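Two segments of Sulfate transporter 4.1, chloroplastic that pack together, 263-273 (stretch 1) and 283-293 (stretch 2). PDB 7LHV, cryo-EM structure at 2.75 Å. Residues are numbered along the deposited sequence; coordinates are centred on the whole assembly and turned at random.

Stretch 1, residues 263-273: LILVILQVMKH
Stretch 2 283-293: FLRAAAPLTGI

Residues 263-273 form an uninterrupted α-helical segment, with phi/psi close to -64/-43 throughout and every i to i+4 amide bond, from Ile267 N to Leu263 O through His273 N to Gln269 O, at 2.9 Å. Stretch 2 is helical over most of its length and continues past Ile293, but it is kinked: Pro289 has no amide proton to offer, and Leu290 N also lacks a bond to the preceding turn. Before the kink, Ala287 relaxes to -87/-9 and the bond from Ala288 N to Leu284 O, 2.7 Å long, is weak; beyond it, Thr291 N bonds to Ala287 O (2.9 Å) and Gly292 N to Ala288 O (3.3 Å).

The helices run antiparallel at 169°, their axes approaching to 8.2 Å. The register is set by CA-CA distances of 5.6 Å for Ile264-Gly292, 5.3 Å for Leu268-Ala288, 5.9 Å for Met271-Leu284 and 4.8 Å for Lys272-Arg285. At two of these points, opposite Leu268 and Ile264, stretch 2 carries the small residues Ala288 and Gly292, which leave room for the larger side chains of stretch 1. Ala288 points its methyl toward stretch 1, and Gly292 presents bare backbone; a CB there would lie 2.7 Å from Leu268 CD1, a clash, and 3.2 Å from Ile264 CG2.

No hydrogen bond crosses the interface, which buries 479 Å² in total and relies on packing. Met271 contributes most, with 114 Å² covered. Its m, t, p side chain (-74°, 176°, 71°) enters a hole formed by Leu284, Ala287, Ala288 and Thr291, where an unbranched, flexible thioether fits well. Met271 CE lies 3.8 Å from Ala288 CA, 4.1 Å from Leu284 CD2 and 3.8 Å from Thr291 OG1, while Met271 CB is 4.1 Å from Ala288 CB. Leu284 adopts m, t. Thr291, in rotamer m, donates from OG1 to Ala287 O at 2.7 Å, satisfying its hydroxyl within its own helix beside the methionine methyl.

Leu268 starts sideways, but its chi angles of -97°, between wells, and 53° bring its end nearer to stretch 2. There Leu268 CD1 lies 3.3 Å from Ala288 O and 3.8 Å from Gly292 CA, and Leu268 CG is 4.3 Å from Ala288 CB. Ile264 (m, t) points toward the partner, with Ile264 CD1 4.2 Å from Gly292 O.

At the other end, Lys272 and Arg285 pack through their aliphatic portions, Lys272 CG to Arg285 CG at 4.1 Å. Lys272 (t, t, p, t) leads its end away, its NZ hydrogen-bonded elsewhere in the structure; Arg285 takes m, t, p with chi4 -153°. Leu263, Val266 and Val270 remain on the surface, out of reach of stretch 2.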

# COMPACT_ATOMS: atom_id res chain seq x y z
N LEU A 263 -3.36 46.96 2.53
CA LEU A 263 -2.25 47.74 1.99
C LEU A 263 -0.93 47.00 2.13
O LEU A 263 -0.12 46.98 1.19
CB LEU A 263 -2.18 49.10 2.67
CG LEU A 263 -3.35 50.06 2.42
CD1 LEU A 263 -3.20 51.31 3.26
CD2 LEU A 263 -3.44 50.41 0.94
N ILE A 264 -0.69 46.37 3.28
CA ILE A 264 0.56 45.65 3.47
C ILE A 264 0.66 44.48 2.50
O ILE A 264 1.71 44.24 1.89
CB ILE A 264 0.71 45.19 4.93
CG1 ILE A 264 0.98 46.40 5.83
CG2 ILE A 264 1.84 44.19 5.06
CD1 ILE A 264 0.94 46.08 7.31
N LEU A 265 -0.44 43.74 2.33
CA LEU A 265 -0.44 42.61 1.40
C LEU A 265 -0.22 43.07 -0.03
O LEU A 265 0.52 42.43 -0.79
CB LEU A 265 -1.74 41.83 1.53
CG LEU A 265 -1.90 40.59 0.65
CD1 LEU A 265 -0.83 39.58 0.96
CD2 LEU A 265 -3.28 40.00 0.84
N VAL A 266 -0.85 44.18 -0.43
CA VAL A 266 -0.67 44.70 -1.78
C VAL A 266 0.79 45.10 -2.00
O VAL A 266 1.38 44.79 -3.04
CB VAL A 266 -1.62 45.88 -2.02
CG1 VAL A 266 -1.13 46.73 -3.18
CG2 VAL A 266 -3.03 45.38 -2.29
N ILE A 267 1.39 45.79 -1.03
CA ILE A 267 2.78 46.20 -1.17
C ILE A 267 3.69 44.99 -1.26
O ILE A 267 4.61 44.94 -2.09
CB ILE A 267 3.18 47.12 0.00
CG1 ILE A 267 2.46 48.46 -0.10
CG2 ILE A 267 4.69 47.33 0.02
CD1 ILE A 267 2.81 49.25 -1.34
N LEU A 268 3.45 43.98 -0.42
CA LEU A 268 4.28 42.78 -0.44
C LEU A 268 4.18 42.06 -1.77
O LEU A 268 5.19 41.63 -2.34
CB LEU A 268 3.88 41.85 0.70
CG LEU A 268 4.70 41.91 1.99
CD1 LEU A 268 4.79 43.33 2.51
CD2 LEU A 268 4.09 40.99 3.04
N GLN A 269 2.96 41.91 -2.30
CA GLN A 269 2.79 41.20 -3.56
C GLN A 269 3.39 41.99 -4.72
O GLN A 269 3.98 41.40 -5.63
CB GLN A 269 1.31 40.90 -3.80
CG GLN A 269 0.86 39.59 -3.17
CD GLN A 269 -0.57 39.24 -3.52
OE1 GLN A 269 -1.32 40.07 -4.04
NE2 GLN A 269 -0.96 38.00 -3.25
N VAL A 270 3.25 43.32 -4.70
CA VAL A 270 3.86 44.14 -5.74
C VAL A 270 5.38 44.00 -5.71
O VAL A 270 6.03 43.85 -6.75
CB VAL A 270 3.42 45.60 -5.59
CG1 VAL A 270 4.39 46.53 -6.30
CG2 VAL A 270 2.01 45.79 -6.14
N MET A 271 5.97 44.05 -4.51
CA MET A 271 7.41 43.90 -4.39
C MET A 271 7.86 42.53 -4.88
O MET A 271 8.87 42.42 -5.59
CB MET A 271 7.85 44.12 -2.94
CG MET A 271 7.81 45.57 -2.50
SD MET A 271 8.21 45.76 -0.75
CE MET A 271 9.96 45.38 -0.76
N LYS A 272 7.13 41.48 -4.51
CA LYS A 272 7.51 40.14 -4.94
C LYS A 272 7.42 39.99 -6.45
O LYS A 272 8.31 39.41 -7.08
CB LYS A 272 6.62 39.10 -4.24
CG LYS A 272 6.82 37.69 -4.73
CD LYS A 272 6.11 36.69 -3.84
CE LYS A 272 4.61 36.71 -4.06
NZ LYS A 272 3.92 35.59 -3.37
N HIS A 273 6.35 40.52 -7.06
CA HIS A 273 6.21 40.43 -8.51
C HIS A 273 7.29 41.22 -9.23
O HIS A 273 7.82 40.77 -10.25
CB HIS A 273 4.82 40.91 -8.93
CG HIS A 273 3.78 39.83 -8.90
ND1 HIS A 273 3.60 39.01 -7.81
CD2 HIS A 273 2.87 39.44 -9.83
CE1 HIS A 273 2.62 38.16 -8.07
NE2 HIS A 273 2.16 38.40 -9.28
N PHE A 283 16.30 40.99 -5.09
CA PHE A 283 16.43 40.96 -3.64
C PHE A 283 15.16 41.41 -2.93
O PHE A 283 15.00 41.14 -1.74
CB PHE A 283 17.61 41.82 -3.19
CG PHE A 283 18.95 41.24 -3.56
CD1 PHE A 283 19.49 40.20 -2.83
CD2 PHE A 283 19.66 41.75 -4.63
CE1 PHE A 283 20.72 39.67 -3.16
CE2 PHE A 283 20.90 41.22 -4.97
CZ PHE A 283 21.42 40.18 -4.23
N LEU A 284 14.25 42.09 -3.65
CA LEU A 284 13.03 42.57 -3.03
C LEU A 284 12.21 41.44 -2.43
O LEU A 284 11.55 41.63 -1.40
CB LEU A 284 12.20 43.35 -4.05
CG LEU A 284 12.82 44.64 -4.57
CD1 LEU A 284 11.90 45.31 -5.58
CD2 LEU A 284 13.13 45.59 -3.42
N ARG A 285 12.24 40.26 -3.06
CA ARG A 285 11.53 39.11 -2.50
C ARG A 285 11.96 38.83 -1.07
O ARG A 285 11.13 38.45 -0.23
CB ARG A 285 11.77 37.87 -3.37
CG ARG A 285 10.94 37.81 -4.64
CD ARG A 285 11.24 36.53 -5.39
NE ARG A 285 11.02 35.36 -4.55
CZ ARG A 285 11.64 34.20 -4.70
NH1 ARG A 285 12.54 34.02 -5.65
NH2 ARG A 285 11.36 33.20 -3.87
N ALA A 286 13.24 39.00 -0.78
CA ALA A 286 13.71 38.82 0.59
C ALA A 286 13.37 40.01 1.47
O ALA A 286 13.16 39.85 2.67
CB ALA A 286 15.22 38.59 0.60
N ALA A 287 13.33 41.22 0.90
CA ALA A 287 13.04 42.41 1.68
C ALA A 287 11.55 42.69 1.81
O ALA A 287 11.17 43.58 2.58
CB ALA A 287 13.73 43.62 1.05
N ALA A 288 10.70 41.96 1.09
CA ALA A 288 9.26 42.21 1.17
C ALA A 288 8.68 41.95 2.56
O ALA A 288 7.99 42.84 3.08
CB ALA A 288 8.54 41.39 0.10
N PRO A 289 8.91 40.79 3.20
CA PRO A 289 8.30 40.60 4.53
C PRO A 289 8.76 41.61 5.57
O PRO A 289 7.96 42.04 6.41
CB PRO A 289 8.72 39.17 4.90
CG PRO A 289 9.91 38.90 4.09
CD PRO A 289 9.67 39.60 2.79
N LEU A 290 10.03 42.02 5.53
CA LEU A 290 10.52 43.00 6.49
C LEU A 290 9.92 44.38 6.22
O LEU A 290 9.38 45.02 7.13
CB LEU A 290 12.04 43.07 6.46
CG LEU A 290 12.66 44.22 7.26
CD1 LEU A 290 12.33 44.07 8.74
CD2 LEU A 290 14.15 44.28 7.04
N THR A 291 9.97 44.82 4.96
CA THR A 291 9.55 46.17 4.62
C THR A 291 8.12 46.43 5.07
O THR A 291 7.83 47.48 5.66
CB THR A 291 9.68 46.40 3.11
OG1 THR A 291 11.06 46.27 2.73
CG2 THR A 291 9.19 47.79 2.74
N GLY A 292 7.23 45.47 4.84
CA GLY A 292 5.85 45.64 5.27
C GLY A 292 5.75 45.96 6.75
O GLY A 292 5.07 46.91 7.14
N ILE A 293 6.47 45.20 7.58
CA ILE A 293 6.49 45.52 9.00
C ILE A 293 7.05 46.92 9.22
O ILE A 293 6.43 47.75 9.90
CB ILE A 293 7.30 44.47 9.78
CG1 ILE A 293 6.62 43.11 9.71
CG2 ILE A 293 7.52 44.92 11.21
CD1 ILE A 293 7.45 42.00 10.25